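Local structure of single-stranded-DNA-specific exonuclease RecJ (Thermus thermophilus, 2ZXR) at residues Glu459-Pro468 / Leu499-Leu509; Phe482-Lys493 / Tyr520-Arg528. The protein degrades single-stranded DNA from the 5' end toward the 3' end as a metal-dependent exonuclease that needs a divalent cation such as magnesium. All coordinates share one frame; numbering follows the deposited sequence.

In the fold
Contacts 1 and 2 lie in one mixed sheet, whose central strands belong to the RecJ OB domain, away from the magnesium site, with centres about 6 Å apart. Along the chain their segments alternate: 459-468 comes first, then 482-493, then 499-509 and last 520-528. Across the sheet, strand 462-466 pairs with 503-514 in contact 1, 503-514 pairs with 517-528, and 517-528 pairs with 487-492 in contact 2. The two contacts meet directly where Ala-506 faces the bulge at Val-525 and Asp-526, where Glu-504 forms a salt bridge with Arg-528, and where Pro-468 packs on Phe-482. Strands that are not neighbours in sequence thus become neighbours in the sheet, which binds this part of the domain together.

Contact 1: Glu459-Pro468 / Leu499-Leu509; sequences EPLFLLFGAP and LPPEVEVAGLL
Phe-462 and Gly-507 exchange a pair of backbone hydrogen bonds, and Leu-464 with Val-505 and Gly-466 with Val-503 repeat the pattern. The N-H of Val-503 meets Gly-466 O at 2.8 Å, almost straight on. Leu-464 and Val-505 bring their CB atoms to 4.1 Å on one face; both are buried and apolar, as an interior face requires. Phe-465 lies on the other face, where Val-503 O sits over one side of its ring, 3.6 Å above the plane. Its CZ is 3.3 Å from Glu-502 OE2, with ring and carboxylate planes 79° apart.

These antiparallel pairs join strands 462-466 and 503-514 in the sheet of the OB domain. At one end Leu-461 CD2 touches Leu-508 CD2 at 3.5 Å. Leu-508 CD2 also meets Glu-459 CG at 3.5 Å: with CG turned opposite the backbone N (chi1 -175°), the extended glutamate chain crosses the leucine side chain at about a right angle. One water links Glu-459 OE2 to Leu-509 O; another joins Pro-460 O to Leu-509 N. At the far end the puckered ring of Pro-468 rests its CG 3.9 Å from Leu-499 CB. Further out, Arg-528 holds Glu-504 in a salt bridge, and Arg-640 makes a cation-pi contact with Phe-465.

Contact 2: Phe482-Lys493 / Tyr520-Arg528; sequences FRLKGVRVLAWK and YEVQAVDLR
A parallel strand pair within the OB-domain sheet brings 487-492 alongside 520-524, their directions 24° apart. Strand 487-492 is also the second arm of a hairpin, closed by a type I' turn from Leu-484 to Val-487; Gly-486 suits that turn because its phi is positive. Three backbone bonds bind the parallel pair: Val-522 N to Arg-488 O, Leu-490 N to Val-522 O and Ala-524 N to Leu-490 O. Val-522 thus both gives and receives, as does Leu-490.

Small and branched apolar side chains fill the face between them. Val-487 CG1 meets Val-522 CG2 at 3.8 Å, and Val-489 CG2 lies 3.9 Å from Ala-524 CB. Ala-491 CB and Ala-524 CB come within 3.6 Å, a closeness that suits side chains this short. Beyond a classic bulge at Val-525 and Asp-526, Leu-527 points back, and its CD1 reaches Phe-482 CE2 at 3.9 Å. One water bridges Trp-492 N and Ala-524 O where direct pairing has ended.

On the other face, Leu-490 CD1 lies 3.7 Å from Gln-523 OE1. Arg-488 and Glu-521 run side by side. A bend at chi3 (96°) turns the guanidinium so that NE-H points at Glu-521 OE1, 2.6 Å away and nearly straight. The oxygen lies in the guanidinium plane but is approached from above the carboxylate plane; NH2 adds only a weak bond to it. Leu-490 CD2 sits over the rim of one guanidinium face, while Asn-512 binds Glu-521 OE2.

With both carboxylate oxygens engaged, Glu-521 is held in rotation. The pairing probably favours the charged form of both partners, and the carboxylate probably eases the closeness of Arg-472 to Arg-488.

Contact 1: Glu459-Pro468 / Leu499-Leu509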
# COMPACT_ATOMS: atom_id res chain seq x y z
N GLU A 459 -1.91 0.64 4.67
CA GLU A 459 -2.06 1.02 6.05
C GLU A 459 -0.78 1.82 6.44
O GLU A 459 0.35 1.47 6.04
CB GLU A 459 -2.20 -0.25 6.88
CG GLU A 459 -2.48 -0.04 8.33
CD GLU A 459 -2.88 -1.33 8.98
OE1 GLU A 459 -2.87 -2.38 8.30
OE2 GLU A 459 -3.20 -1.31 10.17
N PRO A 460 -0.94 2.92 7.19
CA PRO A 460 0.23 3.72 7.60
C PRO A 460 1.18 3.02 8.58
O PRO A 460 0.75 2.21 9.42
CB PRO A 460 -0.40 4.95 8.24
CG PRO A 460 -1.67 4.44 8.78
CD PRO A 460 -2.19 3.53 7.67
N LEU A 461 2.47 3.35 8.47
CA LEU A 461 3.48 2.80 9.37
C LEU A 461 4.06 3.90 10.25
O LEU A 461 4.37 5.00 9.76
CB LEU A 461 4.62 2.16 8.59
CG LEU A 461 4.29 0.96 7.73
CD1 LEU A 461 5.45 0.73 6.77
CD2 LEU A 461 4.01 -0.26 8.62
N PHE A 462 4.19 3.62 11.54
CA PHE A 462 4.75 4.60 12.47
C PHE A 462 6.18 4.20 12.81
O PHE A 462 6.58 3.03 12.70
CB PHE A 462 3.95 4.69 13.79
CG PHE A 462 2.60 5.32 13.65
CD1 PHE A 462 1.48 4.55 13.33
CD2 PHE A 462 2.44 6.69 13.78
CE1 PHE A 462 0.22 5.15 13.16
CE2 PHE A 462 1.21 7.30 13.61
CZ PHE A 462 0.08 6.52 13.29
N LEU A 463 6.95 5.18 13.26
CA LEU A 463 8.32 4.90 13.63
C LEU A 463 8.37 4.88 15.14
O LEU A 463 7.79 5.74 15.79
CB LEU A 463 9.22 6.00 13.08
CG LEU A 463 10.69 5.99 13.48
CD1 LEU A 463 11.42 4.82 12.79
CD2 LEU A 463 11.32 7.33 13.07
N LEU A 464 9.02 3.86 15.69
CA LEU A 464 9.23 3.73 17.12
C LEU A 464 10.75 3.67 17.21
O LEU A 464 11.43 3.26 16.25
CB LEU A 464 8.63 2.46 17.71
CG LEU A 464 7.10 2.43 17.81
CD1 LEU A 464 6.51 2.36 16.40
CD2 LEU A 464 6.67 1.22 18.64
N PHE A 465 11.29 4.09 18.36
CA PHE A 465 12.73 4.13 18.53
C PHE A 465 13.11 3.95 19.98
O PHE A 465 12.40 4.42 20.88
CB PHE A 465 13.25 5.49 18.04
CG PHE A 465 14.75 5.60 18.00
CD1 PHE A 465 15.47 5.93 19.14
CD2 PHE A 465 15.44 5.33 16.82
CE1 PHE A 465 16.89 6.00 19.11
CE2 PHE A 465 16.86 5.39 16.78
CZ PHE A 465 17.57 5.73 17.93
N GLY A 466 14.22 3.26 20.22
CA GLY A 466 14.67 3.08 21.59
C GLY A 466 15.43 1.82 21.92
O GLY A 466 15.88 1.07 21.03
N ALA A 467 15.61 1.60 23.21
CA ALA A 467 16.30 0.42 23.69
C ALA A 467 15.16 -0.52 24.05
O ALA A 467 14.33 -0.21 24.89
CB ALA A 467 17.14 0.74 24.93
N PRO A 468 15.10 -1.67 23.37
CA PRO A 468 14.05 -2.65 23.62
C PRO A 468 14.12 -3.16 25.05
O PRO A 468 15.20 -3.20 25.64
CB PRO A 468 14.35 -3.74 22.60
CG PRO A 468 15.85 -3.66 22.46
CD PRO A 468 16.09 -2.18 22.41
N LEU A 499 18.09 -8.35 20.04
CA LEU A 499 18.07 -7.06 19.39
C LEU A 499 19.26 -6.19 19.76
O LEU A 499 19.79 -6.27 20.88
CB LEU A 499 16.78 -6.31 19.75
CG LEU A 499 15.42 -6.96 19.45
CD1 LEU A 499 15.41 -7.47 18.02
CD2 LEU A 499 15.14 -8.08 20.43
N PRO A 500 19.72 -5.34 18.83
CA PRO A 500 20.85 -4.50 19.20
C PRO A 500 20.46 -3.66 20.42
O PRO A 500 19.28 -3.62 20.80
CB PRO A 500 21.12 -3.67 17.94
CG PRO A 500 19.85 -3.80 17.13
CD PRO A 500 19.38 -5.19 17.41
N PRO A 501 21.43 -2.99 21.06
CA PRO A 501 21.11 -2.17 22.23
C PRO A 501 20.07 -1.08 21.95
O PRO A 501 19.32 -0.67 22.83
CB PRO A 501 22.47 -1.62 22.66
CG PRO A 501 23.29 -1.65 21.40
CD PRO A 501 22.87 -2.93 20.74
N GLU A 502 20.05 -0.62 20.70
CA GLU A 502 19.10 0.39 20.28
C GLU A 502 18.52 -0.03 18.94
O GLU A 502 19.26 -0.46 18.04
CB GLU A 502 19.78 1.74 20.12
CG GLU A 502 19.51 2.73 21.25
CD GLU A 502 19.76 4.15 20.79
OE1 GLU A 502 19.62 5.10 21.60
OE2 GLU A 502 20.10 4.32 19.59
N VAL A 503 17.21 0.11 18.80
CA VAL A 503 16.55 -0.25 17.55
C VAL A 503 15.62 0.82 17.01
O VAL A 503 15.24 1.78 17.70
CB VAL A 503 15.69 -1.53 17.72
CG1 VAL A 503 16.56 -2.72 18.10
CG2 VAL A 503 14.63 -1.30 18.78
N GLU A 504 15.26 0.65 15.75
CA GLU A 504 14.33 1.53 15.07
C GLU A 504 13.29 0.55 14.54
O GLU A 504 13.64 -0.53 14.08
CB GLU A 504 15.00 2.24 13.90
CG GLU A 504 15.31 3.67 14.19
CD GLU A 504 15.98 4.36 13.06
OE1 GLU A 504 15.95 5.60 13.08
OE2 GLU A 504 16.55 3.68 12.15
N VAL A 505 12.02 0.92 14.61
CA VAL A 505 10.95 0.04 14.14
C VAL A 505 9.94 0.78 13.28
O VAL A 505 9.51 1.87 13.65
CB VAL A 505 10.14 -0.54 15.31
CG1 VAL A 505 8.94 -1.35 14.75
CG2 VAL A 505 11.03 -1.42 16.19
N ALA A 506 9.57 0.17 12.15
CA ALA A 506 8.55 0.71 11.27
C ALA A 506 7.38 -0.21 11.58
O ALA A 506 7.45 -1.41 11.27
CB ALA A 506 8.95 0.56 9.84
N GLY A 507 6.32 0.30 12.18
CA GLY A 507 5.24 -0.60 12.52
C GLY A 507 3.80 -0.17 12.36
O GLY A 507 3.51 1.01 12.32
N LEU A 508 2.92 -1.16 12.31
CA LEU A 508 1.48 -0.94 12.18
C LEU A 508 0.84 -0.85 13.56
O LEU A 508 1.06 -1.73 14.40
CB LEU A 508 0.85 -2.11 11.41
CG LEU A 508 1.38 -2.31 9.99
CD1 LEU A 508 1.14 -3.78 9.50
CD2 LEU A 508 0.67 -1.29 9.07
N LEU A 509 0.06 0.20 13.79
CA LEU A 509 -0.63 0.36 15.07
C LEU A 509 -1.75 -0.68 15.03
O LEU A 509 -2.62 -0.64 14.16
CB LEU A 509 -1.27 1.75 15.18
CG LEU A 509 -1.40 2.38 16.58
CD1 LEU A 509 -2.63 3.21 16.61
CD2 LEU A 509 -1.40 1.35 17.72
O HOH W 1 -3.51 0.88 11.58
O HOH W 2 -0.54 1.96 11.80

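Contact 2: Phe482-Lys493 / Tyr520-Arg528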
# COMPACT_ATOMS: atom_id res chain seq x y z
N PHE A 482 8.78 -7.31 22.43
CA PHE A 482 9.53 -6.45 23.34
C PHE A 482 8.82 -5.11 23.47
O PHE A 482 7.77 -4.90 22.86
CB PHE A 482 10.96 -6.26 22.84
CG PHE A 482 11.05 -5.61 21.50
CD1 PHE A 482 11.18 -4.23 21.38
CD2 PHE A 482 10.98 -6.38 20.34
CE1 PHE A 482 11.24 -3.62 20.13
CE2 PHE A 482 11.03 -5.79 19.08
CZ PHE A 482 11.15 -4.40 18.98
N ARG A 483 9.39 -4.20 24.26
CA ARG A 483 8.77 -2.90 24.47
C ARG A 483 9.64 -1.71 24.17
O ARG A 483 10.84 -1.72 24.42
CB ARG A 483 8.27 -2.77 25.91
CG ARG A 483 6.99 -3.52 26.17
CD ARG A 483 6.21 -2.85 27.29
NE ARG A 483 4.81 -3.24 27.26
CZ ARG A 483 4.38 -4.50 27.38
NH1 ARG A 483 5.26 -5.49 27.53
NH2 ARG A 483 3.08 -4.76 27.33
N LEU A 484 9.02 -0.67 23.62
CA LEU A 484 9.72 0.57 23.33
C LEU A 484 8.86 1.69 23.91
O LEU A 484 7.74 1.93 23.44
CB LEU A 484 9.89 0.79 21.82
CG LEU A 484 10.88 -0.08 21.05
CD1 LEU A 484 10.97 0.44 19.63
CD2 LEU A 484 12.26 -0.04 21.71
N LYS A 485 9.40 2.36 24.93
CA LYS A 485 8.71 3.45 25.61
C LYS A 485 7.32 2.99 26.05
O LYS A 485 6.33 3.69 25.82
CB LYS A 485 8.57 4.66 24.67
CG LYS A 485 9.82 5.03 23.87
CD LYS A 485 10.97 5.44 24.77
CE LYS A 485 12.19 5.79 23.94
NZ LYS A 485 13.43 5.97 24.75
N GLY A 486 7.23 1.81 26.65
CA GLY A 486 5.95 1.31 27.11
C GLY A 486 4.99 0.75 26.06
O GLY A 486 3.88 0.34 26.39
N VAL A 487 5.40 0.73 24.79
CA VAL A 487 4.54 0.18 23.73
C VAL A 487 4.99 -1.23 23.37
O VAL A 487 6.15 -1.44 23.04
CB VAL A 487 4.60 1.03 22.44
CG1 VAL A 487 3.86 0.30 21.33
CG2 VAL A 487 4.00 2.40 22.69
N ARG A 488 4.07 -2.20 23.42
CA ARG A 488 4.45 -3.57 23.09
C ARG A 488 4.46 -3.81 21.59
O ARG A 488 3.49 -3.52 20.89
CB ARG A 488 3.51 -4.60 23.74
CG ARG A 488 4.01 -6.04 23.53
CD ARG A 488 3.38 -7.06 24.48
NE ARG A 488 2.24 -7.74 23.87
CZ ARG A 488 2.23 -9.01 23.48
NH1 ARG A 488 3.31 -9.78 23.64
NH2 ARG A 488 1.14 -9.51 22.91
N VAL A 489 5.57 -4.37 21.10
CA VAL A 489 5.72 -4.64 19.68
C VAL A 489 6.03 -6.11 19.40
O VAL A 489 6.77 -6.74 20.15
CB VAL A 489 6.79 -3.67 19.05
CG1 VAL A 489 7.71 -3.17 20.11
CG2 VAL A 489 7.57 -4.33 17.93
N LEU A 490 5.43 -6.65 18.34
CA LEU A 490 5.60 -8.03 17.91
C LEU A 490 6.39 -8.01 16.62
O LEU A 490 6.13 -7.17 15.75
CB LEU A 490 4.25 -8.67 17.65
CG LEU A 490 3.30 -8.65 18.84
CD1 LEU A 490 1.87 -8.89 18.34
CD2 LEU A 490 3.73 -9.70 19.86
N ALA A 491 7.32 -8.94 16.49
CA ALA A 491 8.17 -8.96 15.31
C ALA A 491 8.80 -10.31 14.96
O ALA A 491 8.91 -11.20 15.80
CB ALA A 491 9.27 -7.91 15.48
N TRP A 492 9.23 -10.43 13.72
CA TRP A 492 9.93 -11.61 13.25
C TRP A 492 11.36 -11.15 13.00
O TRP A 492 11.66 -10.55 11.96
CB TRP A 492 9.29 -12.13 11.96
CG TRP A 492 7.95 -12.69 12.22
CD1 TRP A 492 6.79 -12.00 12.42
CD2 TRP A 492 7.64 -14.07 12.43
NE1 TRP A 492 5.77 -12.87 12.75
CE2 TRP A 492 6.27 -14.14 12.76
CE3 TRP A 492 8.39 -15.25 12.36
CZ2 TRP A 492 5.64 -15.36 13.04
CZ3 TRP A 492 7.76 -16.46 12.64
CH2 TRP A 492 6.40 -16.51 12.97
N LYS A 493 12.24 -11.42 13.96
CA LYS A 493 13.62 -11.00 13.85
C LYS A 493 14.37 -11.70 12.74
O LYS A 493 14.54 -12.92 12.76
CB LYS A 493 14.35 -11.21 15.18
CG LYS A 493 15.79 -10.70 15.17
CD LYS A 493 15.84 -9.22 14.89
CE LYS A 493 17.27 -8.68 14.93
NZ LYS A 493 18.11 -9.18 13.81
N TYR A 520 -3.64 -2.20 22.52
CA TYR A 520 -3.08 -1.41 21.44
C TYR A 520 -1.60 -1.61 21.36
O TYR A 520 -0.86 -1.13 22.20
CB TYR A 520 -3.44 0.04 21.65
CG TYR A 520 -4.92 0.19 21.50
CD1 TYR A 520 -5.49 0.43 20.24
CD2 TYR A 520 -5.78 -0.03 22.58
CE1 TYR A 520 -6.86 0.44 20.07
CE2 TYR A 520 -7.15 -0.03 22.42
CZ TYR A 520 -7.69 0.20 21.16
OH TYR A 520 -9.05 0.19 20.98
N GLU A 521 -1.17 -2.31 20.34
CA GLU A 521 0.24 -2.64 20.21
C GLU A 521 0.72 -2.40 18.80
O GLU A 521 -0.05 -2.00 17.93
CB GLU A 521 0.42 -4.11 20.56
CG GLU A 521 -0.33 -4.48 21.84
CD GLU A 521 -0.33 -5.97 22.12
OE1 GLU A 521 0.14 -6.34 23.22
OE2 GLU A 521 -0.79 -6.75 21.25
N VAL A 522 2.00 -2.66 18.58
CA VAL A 522 2.57 -2.46 17.27
C VAL A 522 3.12 -3.75 16.69
O VAL A 522 3.82 -4.50 17.36
CB VAL A 522 3.70 -1.38 17.30
CG1 VAL A 522 4.39 -1.31 15.97
CG2 VAL A 522 3.11 -0.03 17.62
N GLN A 523 2.76 -4.00 15.45
CA GLN A 523 3.20 -5.17 14.73
C GLN A 523 4.31 -4.62 13.86
O GLN A 523 4.05 -3.84 12.94
CB GLN A 523 2.08 -5.70 13.85
CG GLN A 523 2.43 -6.95 13.05
CD GLN A 523 2.42 -8.21 13.91
OE1 GLN A 523 1.52 -8.41 14.72
NE2 GLN A 523 3.43 -9.07 13.71
N ALA A 524 5.54 -5.03 14.12
CA ALA A 524 6.66 -4.53 13.34
C ALA A 524 6.71 -5.11 11.92
O ALA A 524 6.58 -6.31 11.74
CB ALA A 524 7.97 -4.83 14.07
N VAL A 525 6.87 -4.25 10.91
CA VAL A 525 6.99 -4.70 9.52
C VAL A 525 8.50 -4.69 9.21
O VAL A 525 8.99 -5.52 8.43
CB VAL A 525 6.24 -3.79 8.50
CG1 VAL A 525 4.77 -3.69 8.88
CG2 VAL A 525 6.86 -2.44 8.44
N ASP A 526 9.23 -3.74 9.79
CA ASP A 526 10.68 -3.75 9.61
C ASP A 526 11.28 -3.30 10.93
O ASP A 526 10.64 -2.56 11.69
CB ASP A 526 11.17 -2.86 8.46
CG ASP A 526 12.59 -3.26 7.98
OD1 ASP A 526 13.16 -4.25 8.50
OD2 ASP A 526 13.15 -2.59 7.07
N LEU A 527 12.49 -3.77 11.19
CA LEU A 527 13.19 -3.48 12.43
C LEU A 527 14.70 -3.46 12.15
O LEU A 527 15.20 -4.32 11.39
CB LEU A 527 12.82 -4.56 13.45
CG LEU A 527 13.50 -4.72 14.80
CD1 LEU A 527 12.77 -5.82 15.55
CD2 LEU A 527 14.97 -5.09 14.64
N ARG A 528 15.42 -2.51 12.75
CA ARG A 528 16.85 -2.39 12.50
C ARG A 528 17.64 -1.56 13.52
O ARG A 528 17.08 -0.86 14.36
CB ARG A 528 17.07 -1.76 11.13
CG ARG A 528 16.68 -0.29 11.10
CD ARG A 528 16.93 0.39 9.76
NE ARG A 528 16.72 1.84 9.85
CZ ARG A 528 16.91 2.69 8.84
NH1 ARG A 528 17.31 2.24 7.66
NH2 ARG A 528 16.70 3.98 9.02
O HOH W 3 8.61 -8.27 12.08